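Rhamnosidase B (Bacillus sp., PDB 2OKX) probably removes terminal alpha-L-rhamnose from glycosides by hydrolysis, as a family 78 glycoside hydrolase. Local coordinates at residues D579-A584 against Y807-E812; H659-Y664 against D723-R728. One frame throughout, in Å; residues are numbered along the deposited sequence.

In the fold
Both contacts pair helices of the six-hairpin glycosidase domain, the alpha-helical barrel of this rhamnosidase. Contact 1 bridges helices 577-590 and 801-813, which are far apart in sequence; contact 2 joins helices 647-665 and 723-739, and the chain runs through both of its segments on the way from one half of contact 1 to the other. Their centres are about 24 Å apart and their nearest atoms about 13 Å, so they do not touch. The centre of contact 1 is about 20 Å from the centre of the chain, that of contact 2 about 32 Å. Asp579, in the first segment of contact 1, hydrogen-bonds a glycerol that probably came from the crystallisation liquor.

Contact 1 (D579-A584 against Y807-E812); sequences DSRNEA and YYEALE
Arg581 and Glu809 reach for each other from opposite directions and join their helices in an end-on, two-pronged salt bridge. NH1 of Arg581 lies 2.8 Å from OE2 of Glu809 with an N-H...O angle of 165°, and the oxygen is met on its syn side. The second prong, Arg581 NH2 to Glu809 OE1 at 3.0 Å, is nearly as straight but reaches its oxygen from above the carboxylate plane. Both oxygens stay near the guanidinium plane, yet the two flat groups are turned 42° apart, so the pairing is twisted. In the alpha-helical barrel of the six-hairpin glycosidase domain, this pair ties helix 577-590 to helix 801-813.

The arginine end is the tightly held one. Asn582, one residue on, offers OD1 to Arg581 NH2 at 3.1 Å, and Glu639 forms a further salt bridge with NH1, so the buried guanidinium has two carboxylate partners, Glu809 and Glu639, which would probably hold it in its charged form. Phe805 and Phe806 of helix 801-813 also touch the arginine side chain. On the looser side, Glu809 is partly exposed, its chain extended beyond CG (chi2 -174°) toward the arginine and its side chain touching Leu772 of helix 764-772.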
ATOM      1  N   ASP A 579      -0.437 -11.234  -2.394  1.00 22.93           N
ATOM      2  CA  ASP A 579      -1.293 -10.954  -1.247  1.00 22.69           C
ATOM      3  C   ASP A 579      -2.771 -11.173  -1.572  1.00 23.29           C
ATOM      4  O   ASP A 579      -3.522 -11.725  -0.763  1.00 22.77           O
ATOM      5  CB  ASP A 579      -1.125  -9.500  -0.781  1.00 22.00           C
ATOM      6  CG  ASP A 579       0.316  -9.130  -0.472  1.00 22.89           C
ATOM      7  OD1 ASP A 579       0.540  -8.428   0.541  1.00 21.49           O
ATOM      8  OD2 ASP A 579       1.219  -9.516  -1.241  1.00 21.78           O
ATOM      9  N   SER A 580      -3.177 -10.736  -2.761  1.00 22.04           N
ATOM     10  CA  SER A 580      -4.570 -10.825  -3.182  1.00 21.90           C
ATOM     11  C   SER A 580      -5.202 -12.214  -3.171  1.00 19.58           C
ATOM     12  O   SER A 580      -6.415 -12.328  -3.026  1.00 19.65           O
ATOM     13  CB  SER A 580      -4.740 -10.207  -4.574  1.00 21.47           C
ATOM     14  OG  SER A 580      -4.252 -11.071  -5.582  1.00 23.56           O
ATOM     15  N   ARG A 581      -4.408 -13.264  -3.342  1.00 21.55           N
ATOM     16  CA  ARG A 581      -4.976 -14.612  -3.328  1.00 21.93           C
ATOM     17  C   ARG A 581      -5.607 -14.893  -1.965  1.00 22.08           C
ATOM     18  O   ARG A 581      -6.760 -15.322  -1.884  1.00 21.04           O
ATOM     19  CB  ARG A 581      -3.906 -15.661  -3.640  1.00 22.51           C
ATOM     20  CG  ARG A 581      -4.435 -17.098  -3.681  1.00 23.29           C
ATOM     21  CD  ARG A 581      -4.313 -17.796  -2.329  1.00 22.99           C
ATOM     22  NE  ARG A 581      -4.964 -19.106  -2.330  1.00 22.50           N
ATOM     23  CZ  ARG A 581      -4.811 -20.023  -1.375  1.00 24.83           C
ATOM     24  NH1 ARG A 581      -5.441 -21.189  -1.460  1.00 22.52           N
ATOM     25  NH2 ARG A 581      -4.022 -19.781  -0.338  1.00 24.64           N
ATOM     26  N   ASN A 582      -4.857 -14.639  -0.897  1.00 20.06           N
ATOM     27  CA  ASN A 582      -5.374 -14.867   0.447  1.00 20.33           C
ATOM     28  C   ASN A 582      -6.466 -13.857   0.775  1.00 19.16           C
ATOM     29  O   ASN A 582      -7.492 -14.205   1.357  1.00 20.04           O
ATOM     30  CB  ASN A 582      -4.253 -14.760   1.485  1.00 18.86           C
ATOM     31  CG  ASN A 582      -3.286 -15.930   1.428  1.00 20.24           C
ATOM     32  OD1 ASN A 582      -3.445 -16.854   0.629  1.00 21.18           O
ATOM     33  ND2 ASN A 582      -2.276 -15.893   2.286  1.00 23.99           N
ATOM     34  N   GLU A 583      -6.243 -12.603   0.398  1.00 18.54           N
ATOM     35  CA  GLU A 583      -7.214 -11.558   0.669  1.00 18.44           C
ATOM     36  C   GLU A 583      -8.565 -11.859   0.022  1.00 18.86           C
ATOM     37  O   GLU A 583      -9.605 -11.572   0.603  1.00 17.76           O
ATOM     38  CB  GLU A 583      -6.682 -10.203   0.191  1.00 20.48           C
ATOM     39  CG  GLU A 583      -5.395  -9.778   0.889  1.00 21.16           C
ATOM     40  CD  GLU A 583      -4.815  -8.491   0.319  1.00 23.66           C
ATOM     41  OE1 GLU A 583      -4.587  -8.436  -0.905  1.00 22.18           O
ATOM     42  OE2 GLU A 583      -4.582  -7.539   1.095  1.00 24.04           O
ATOM     43  N   ALA A 584      -8.549 -12.453  -1.168  1.00 17.65           N
ATOM     44  CA  ALA A 584      -9.799 -12.774  -1.853  1.00 17.67           C
ATOM     45  C   ALA A 584     -10.583 -13.822  -1.069  1.00 16.69           C
ATOM     46  O   ALA A 584     -11.789 -13.690  -0.880  1.00 18.20           O
ATOM     47  CB  ALA A 584      -9.515 -13.285  -3.279  1.00 17.67           C
ATOM     48  N   TYR A 807       0.220 -22.686   5.961  1.00 21.17           N
ATOM     49  CA  TYR A 807       0.421 -23.681   7.009  1.00 20.76           C
ATOM     50  C   TYR A 807      -0.931 -24.211   7.500  1.00 20.93           C
ATOM     51  O   TYR A 807      -1.092 -25.414   7.734  1.00 19.20           O
ATOM     52  CB  TYR A 807       1.209 -23.054   8.164  1.00 22.81           C
ATOM     53  CG  TYR A 807       1.416 -23.952   9.366  1.00 22.45           C
ATOM     54  CD1 TYR A 807       1.902 -25.254   9.223  1.00 24.58           C
ATOM     55  CD2 TYR A 807       1.147 -23.487  10.648  1.00 23.94           C
ATOM     56  CE1 TYR A 807       2.113 -26.067  10.337  1.00 24.66           C
ATOM     57  CE2 TYR A 807       1.355 -24.287  11.763  1.00 25.42           C
ATOM     58  CZ  TYR A 807       1.837 -25.575  11.600  1.00 25.47           C
ATOM     59  OH  TYR A 807       2.044 -26.352  12.711  1.00 26.50           O
ATOM     60  N   TYR A 808      -1.902 -23.315   7.645  1.00 18.88           N
ATOM     61  CA  TYR A 808      -3.231 -23.717   8.101  1.00 18.78           C
ATOM     62  C   TYR A 808      -3.930 -24.572   7.044  1.00 19.10           C
ATOM     63  O   TYR A 808      -4.666 -25.502   7.377  1.00 19.32           O
ATOM     64  CB  TYR A 808      -4.082 -22.488   8.449  1.00 16.23           C
ATOM     65  CG  TYR A 808      -3.519 -21.646   9.587  1.00 16.87           C
ATOM     66  CD1 TYR A 808      -2.601 -22.179  10.494  1.00 18.35           C
ATOM     67  CD2 TYR A 808      -3.915 -20.318   9.760  1.00 19.34           C
ATOM     68  CE1 TYR A 808      -2.085 -21.404  11.550  1.00 17.94           C
ATOM     69  CE2 TYR A 808      -3.409 -19.539  10.808  1.00 19.56           C
ATOM     70  CZ  TYR A 808      -2.496 -20.087  11.695  1.00 18.98           C
ATOM     71  OH  TYR A 808      -2.002 -19.319  12.730  1.00 17.84           O
ATOM     72  N   GLU A 809      -3.708 -24.262   5.771  1.00 20.41           N
ATOM     73  CA  GLU A 809      -4.318 -25.058   4.711  1.00 21.74           C
ATOM     74  C   GLU A 809      -3.767 -26.479   4.822  1.00 23.69           C
ATOM     75  O   GLU A 809      -4.482 -27.456   4.582  1.00 22.23           O
ATOM     76  CB  GLU A 809      -4.002 -24.471   3.331  1.00 22.53           C
ATOM     77  CG  GLU A 809      -4.824 -23.231   2.973  1.00 23.43           C
ATOM     78  CD  GLU A 809      -4.588 -22.756   1.544  1.00 23.77           C
ATOM     79  OE1 GLU A 809      -3.486 -22.245   1.250  1.00 22.41           O
ATOM     80  OE2 GLU A 809      -5.506 -22.898   0.711  1.00 26.24           O
ATOM     81  N   ALA A 810      -2.496 -26.586   5.202  1.00 22.07           N
ATOM     82  CA  ALA A 810      -1.851 -27.880   5.373  1.00 23.36           C
ATOM     83  C   ALA A 810      -2.433 -28.604   6.588  1.00 23.59           C
ATOM     84  O   ALA A 810      -2.684 -29.812   6.531  1.00 24.10           O
ATOM     85  CB  ALA A 810      -0.336 -27.702   5.541  1.00 23.93           C
ATOM     86  N   LEU A 811      -2.647 -27.875   7.683  1.00 22.35           N
ATOM     87  CA  LEU A 811      -3.209 -28.487   8.887  1.00 22.13           C
ATOM     88  C   LEU A 811      -4.635 -28.975   8.624  1.00 22.82           C
ATOM     89  O   LEU A 811      -5.062 -29.985   9.178  1.00 21.93           O
ATOM     90  CB  LEU A 811      -3.201 -27.498  10.064  1.00 20.36           C
ATOM     91  CG  LEU A 811      -1.825 -27.091  10.611  1.00 21.55           C
ATOM     92  CD1 LEU A 811      -1.995 -26.071  11.725  1.00 20.45           C
ATOM     93  CD2 LEU A 811      -1.089 -28.321  11.131  1.00 22.26           C
ATOM     94  N   GLU A 812      -5.365 -28.258   7.777  1.00 22.37           N
ATOM     95  CA  GLU A 812      -6.730 -28.646   7.440  1.00 23.97           C
ATOM     96  C   GLU A 812      -6.671 -29.958   6.655  1.00 25.07           C
ATOM     97  O   GLU A 812      -7.419 -30.895   6.930  1.00 23.98           O
ATOM     98  CB  GLU A 812      -7.399 -27.562   6.591  1.00 24.19           C
ATOM     99  CG  GLU A 812      -8.753 -27.963   6.017  1.00 23.28           C
ATOM    100  CD  GLU A 812      -9.812 -28.200   7.089  1.00 26.59           C
ATOM    101  OE1 GLU A 812     -10.817 -28.868   6.780  1.00 26.51           O
ATOM    102  OE2 GLU A 812      -9.653 -27.716   8.230  1.00 23.91           O
TER

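Contact 2 (H659-Y664 against D723-R728); sequences HTLTHY and DAFAAR
Apolar packing carries most of the meeting between Leu661 and Phe725, whose CA atoms, 8.1 Å apart, are the nearest pair between the two segments. Leu661 CB lies over one face of the Phe725 ring, while the leucine CD1 is on the same side of the plane but beyond the rim, beside the CD1-CE1 bond of the phenylalanine. Leu661 CB stands 4.1 Å from the centroid of the Phe725 ring and 28° off the ring normal, the geometry of a CH-pi contact. Further along the same side chain, Leu661 CD1 comes to 3.8 Å from Phe725 CE1. With chi1 near -78°, CG of Leu661 is set beside its own backbone N, and the branch ending in CD1 runs on past the CE1 side of the ring.

A polar atom meets the rim instead. Thr662 OG1 lies in the plane of the Phe725 ring, 3.7 Å from CZ, and the two side chains cross at about a right angle. This is van der Waals contact at the ring edge; the hydroxyl has its hydrogen-bond partner in the carbonyl of Lys658, one turn back along the same helix.

Trp654, Lys658 and Leu665 of helix 647-665, together with Leu706 and Ser709 of helix 696-715, also touch Phe725. An aromatic side chain from helix 723-739 thus packs against two other helices, an instance of the helix-to-helix packing of the alpha-helical barrel in six-hairpin glycosidases.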
ATOM      1  N   HIS A 659      -0.439 -18.661 -21.483  1.00 33.78           N
ATOM      2  CA  HIS A 659       0.681 -17.848 -21.936  1.00 34.24           C
ATOM      3  C   HIS A 659       1.827 -17.756 -20.927  1.00 34.17           C
ATOM      4  O   HIS A 659       2.981 -18.012 -21.269  1.00 32.85           O
ATOM      5  CB  HIS A 659       0.186 -16.440 -22.280  1.00 36.40           C
ATOM      6  CG  HIS A 659       1.275 -15.492 -22.673  1.00 40.64           C
ATOM      7  ND1 HIS A 659       2.037 -15.660 -23.810  1.00 42.81           N
ATOM      8  CD2 HIS A 659       1.739 -14.371 -22.072  1.00 42.11           C
ATOM      9  CE1 HIS A 659       2.923 -14.683 -23.891  1.00 43.37           C
ATOM     10  NE2 HIS A 659       2.763 -13.887 -22.850  1.00 43.33           N
ATOM     11  N   THR A 660       1.515 -17.397 -19.685  1.00 33.29           N
ATOM     12  CA  THR A 660       2.556 -17.262 -18.674  1.00 31.24           C
ATOM     13  C   THR A 660       3.172 -18.600 -18.263  1.00 31.92           C
ATOM     14  O   THR A 660       4.385 -18.689 -18.055  1.00 31.43           O
ATOM     15  CB  THR A 660       2.030 -16.518 -17.416  1.00 30.74           C
ATOM     16  OG1 THR A 660       3.141 -16.148 -16.590  1.00 29.61           O
ATOM     17  CG2 THR A 660       1.080 -17.401 -16.615  1.00 27.65           C
ATOM     18  N   LEU A 661       2.353 -19.643 -18.150  1.00 31.02           N
ATOM     19  CA  LEU A 661       2.878 -20.953 -17.777  1.00 31.00           C
ATOM     20  C   LEU A 661       3.834 -21.467 -18.849  1.00 30.74           C
ATOM     21  O   LEU A 661       4.846 -22.097 -18.540  1.00 30.40           O
ATOM     22  CB  LEU A 661       1.743 -21.958 -17.574  1.00 31.55           C
ATOM     23  CG  LEU A 661       0.991 -21.847 -16.244  1.00 32.17           C
ATOM     24  CD1 LEU A 661      -0.130 -22.881 -16.198  1.00 31.60           C
ATOM     25  CD2 LEU A 661       1.968 -22.064 -15.094  1.00 31.85           C
ATOM     26  N   THR A 662       3.510 -21.192 -20.107  1.00 31.23           N
ATOM     27  CA  THR A 662       4.351 -21.617 -21.218  1.00 33.70           C
ATOM     28  C   THR A 662       5.751 -21.038 -21.047  1.00 34.54           C
ATOM     29  O   THR A 662       6.749 -21.741 -21.212  1.00 33.99           O
ATOM     30  CB  THR A 662       3.772 -21.146 -22.568  1.00 34.67           C
ATOM     31  OG1 THR A 662       2.530 -21.818 -22.814  1.00 35.53           O
ATOM     32  CG2 THR A 662       4.748 -21.444 -23.707  1.00 36.01           C
ATOM     33  N   HIS A 663       5.825 -19.756 -20.698  1.00 34.67           N
ATOM     34  CA  HIS A 663       7.118 -19.114 -20.515  1.00 34.37           C
ATOM     35  C   HIS A 663       7.856 -19.533 -19.248  1.00 33.28           C
ATOM     36  O   HIS A 663       9.087 -19.517 -19.216  1.00 33.72           O
ATOM     37  CB  HIS A 663       6.967 -17.595 -20.584  1.00 35.55           C
ATOM     38  CG  HIS A 663       6.672 -17.091 -21.961  1.00 36.66           C
ATOM     39  ND1 HIS A 663       5.435 -17.225 -22.555  1.00 37.58           N
ATOM     40  CD2 HIS A 663       7.472 -16.509 -22.887  1.00 37.38           C
ATOM     41  CE1 HIS A 663       5.486 -16.748 -23.786  1.00 38.70           C
ATOM     42  NE2 HIS A 663       6.710 -16.308 -24.013  1.00 38.06           N
ATOM     43  N   TYR A 664       7.129 -19.911 -18.202  1.00 31.89           N
ATOM     44  CA  TYR A 664       7.802 -20.354 -16.986  1.00 31.70           C
ATOM     45  C   TYR A 664       8.484 -21.695 -17.249  1.00 32.93           C
ATOM     46  O   TYR A 664       9.558 -21.977 -16.710  1.00 32.61           O
ATOM     47  CB  TYR A 664       6.817 -20.490 -15.817  1.00 31.46           C
ATOM     48  CG  TYR A 664       6.639 -19.205 -15.033  1.00 29.04           C
ATOM     49  CD1 TYR A 664       5.593 -18.331 -15.314  1.00 29.16           C
ATOM     50  CD2 TYR A 664       7.553 -18.844 -14.040  1.00 29.11           C
ATOM     51  CE1 TYR A 664       5.461 -17.121 -14.628  1.00 28.79           C
ATOM     52  CE2 TYR A 664       7.430 -17.639 -13.350  1.00 28.49           C
ATOM     53  CZ  TYR A 664       6.384 -16.782 -13.650  1.00 28.91           C
ATOM     54  OH  TYR A 664       6.270 -15.581 -12.981  1.00 29.56           O
ATOM     55  N   ASP A 723      -3.367 -30.561 -21.016  1.00 43.29           N
ATOM     56  CA  ASP A 723      -2.757 -31.875 -20.824  1.00 41.93           C
ATOM     57  C   ASP A 723      -1.238 -31.828 -20.879  1.00 40.08           C
ATOM     58  O   ASP A 723      -0.561 -32.564 -20.162  1.00 39.33           O
ATOM     59  CB  ASP A 723      -3.285 -32.874 -21.855  1.00 44.78           C
ATOM     60  CG  ASP A 723      -4.737 -33.243 -21.613  1.00 47.49           C
ATOM     61  OD1 ASP A 723      -5.628 -32.451 -21.981  1.00 48.44           O
ATOM     62  OD2 ASP A 723      -4.986 -34.324 -21.039  1.00 49.94           O
ATOM     63  N   ALA A 724      -0.703 -30.960 -21.731  1.00 38.49           N
ATOM     64  CA  ALA A 724       0.743 -30.821 -21.855  1.00 37.40           C
ATOM     65  C   ALA A 724       1.317 -30.330 -20.530  1.00 36.04           C
ATOM     66  O   ALA A 724       2.365 -30.802 -20.081  1.00 35.23           O
ATOM     67  CB  ALA A 724       1.083 -29.841 -22.975  1.00 37.99           C
ATOM     68  N   PHE A 725       0.627 -29.380 -19.906  1.00 35.69           N
ATOM     69  CA  PHE A 725       1.064 -28.836 -18.622  1.00 35.63           C
ATOM     70  C   PHE A 725       1.011 -29.935 -17.567  1.00 34.57           C
ATOM     71  O   PHE A 725       1.864 -30.004 -16.682  1.00 34.50           O
ATOM     72  CB  PHE A 725       0.161 -27.672 -18.192  1.00 35.78           C
ATOM     73  CG  PHE A 725       0.334 -26.418 -19.012  1.00 35.93           C
ATOM     74  CD1 PHE A 725      -0.615 -25.401 -18.949  1.00 35.44           C
ATOM     75  CD2 PHE A 725       1.446 -26.241 -19.833  1.00 35.54           C
ATOM     76  CE1 PHE A 725      -0.464 -24.231 -19.690  1.00 35.65           C
ATOM     77  CE2 PHE A 725       1.605 -25.072 -20.578  1.00 35.95           C
ATOM     78  CZ  PHE A 725       0.648 -24.066 -20.506  1.00 35.78           C
ATOM     79  N   ALA A 726       0.002 -30.794 -17.668  1.00 35.15           N
ATOM     80  CA  ALA A 726      -0.162 -31.889 -16.721  1.00 35.98           C
ATOM     81  C   ALA A 726       1.029 -32.843 -16.785  1.00 36.72           C
ATOM     82  O   ALA A 726       1.526 -33.299 -15.754  1.00 36.75           O
ATOM     83  CB  ALA A 726      -1.457 -32.639 -17.016  1.00 34.51           C
ATOM     84  N   ALA A 727       1.490 -33.137 -17.999  1.00 38.61           N
ATOM     85  CA  ALA A 727       2.626 -34.035 -18.188  1.00 38.88           C
ATOM     86  C   ALA A 727       3.882 -33.432 -17.565  1.00 39.08           C
ATOM     87  O   ALA A 727       4.607 -34.100 -16.821  1.00 38.51           O
ATOM     88  CB  ALA A 727       2.850 -34.285 -19.672  1.00 40.06           C
ATOM     89  N   ARG A 728       4.133 -32.167 -17.881  1.00 39.30           N
ATOM     90  CA  ARG A 728       5.289 -31.453 -17.355  1.00 39.01           C
ATOM     91  C   ARG A 728       5.277 -31.432 -15.830  1.00 39.23           C
ATOM     92  O   ARG A 728       6.324 -31.514 -15.189  1.00 38.69           O
ATOM     93  CB  ARG A 728       5.295 -30.026 -17.899  1.00 39.91           C
ATOM     94  CG  ARG A 728       5.706 -29.924 -19.357  1.00 41.18           C
ATOM     95  CD  ARG A 728       7.213 -30.061 -19.493  1.00 42.34           C
ATOM     96  NE  ARG A 728       7.775 -28.941 -20.242  1.00 44.12           N
ATOM     97  CZ  ARG A 728       8.997 -28.457 -20.058  1.00 44.17           C
ATOM     98  NH1 ARG A 728       9.795 -28.995 -19.145  1.00 45.52           N
ATOM     99  NH2 ARG A 728       9.420 -27.428 -20.779  1.00 46.89           N
TER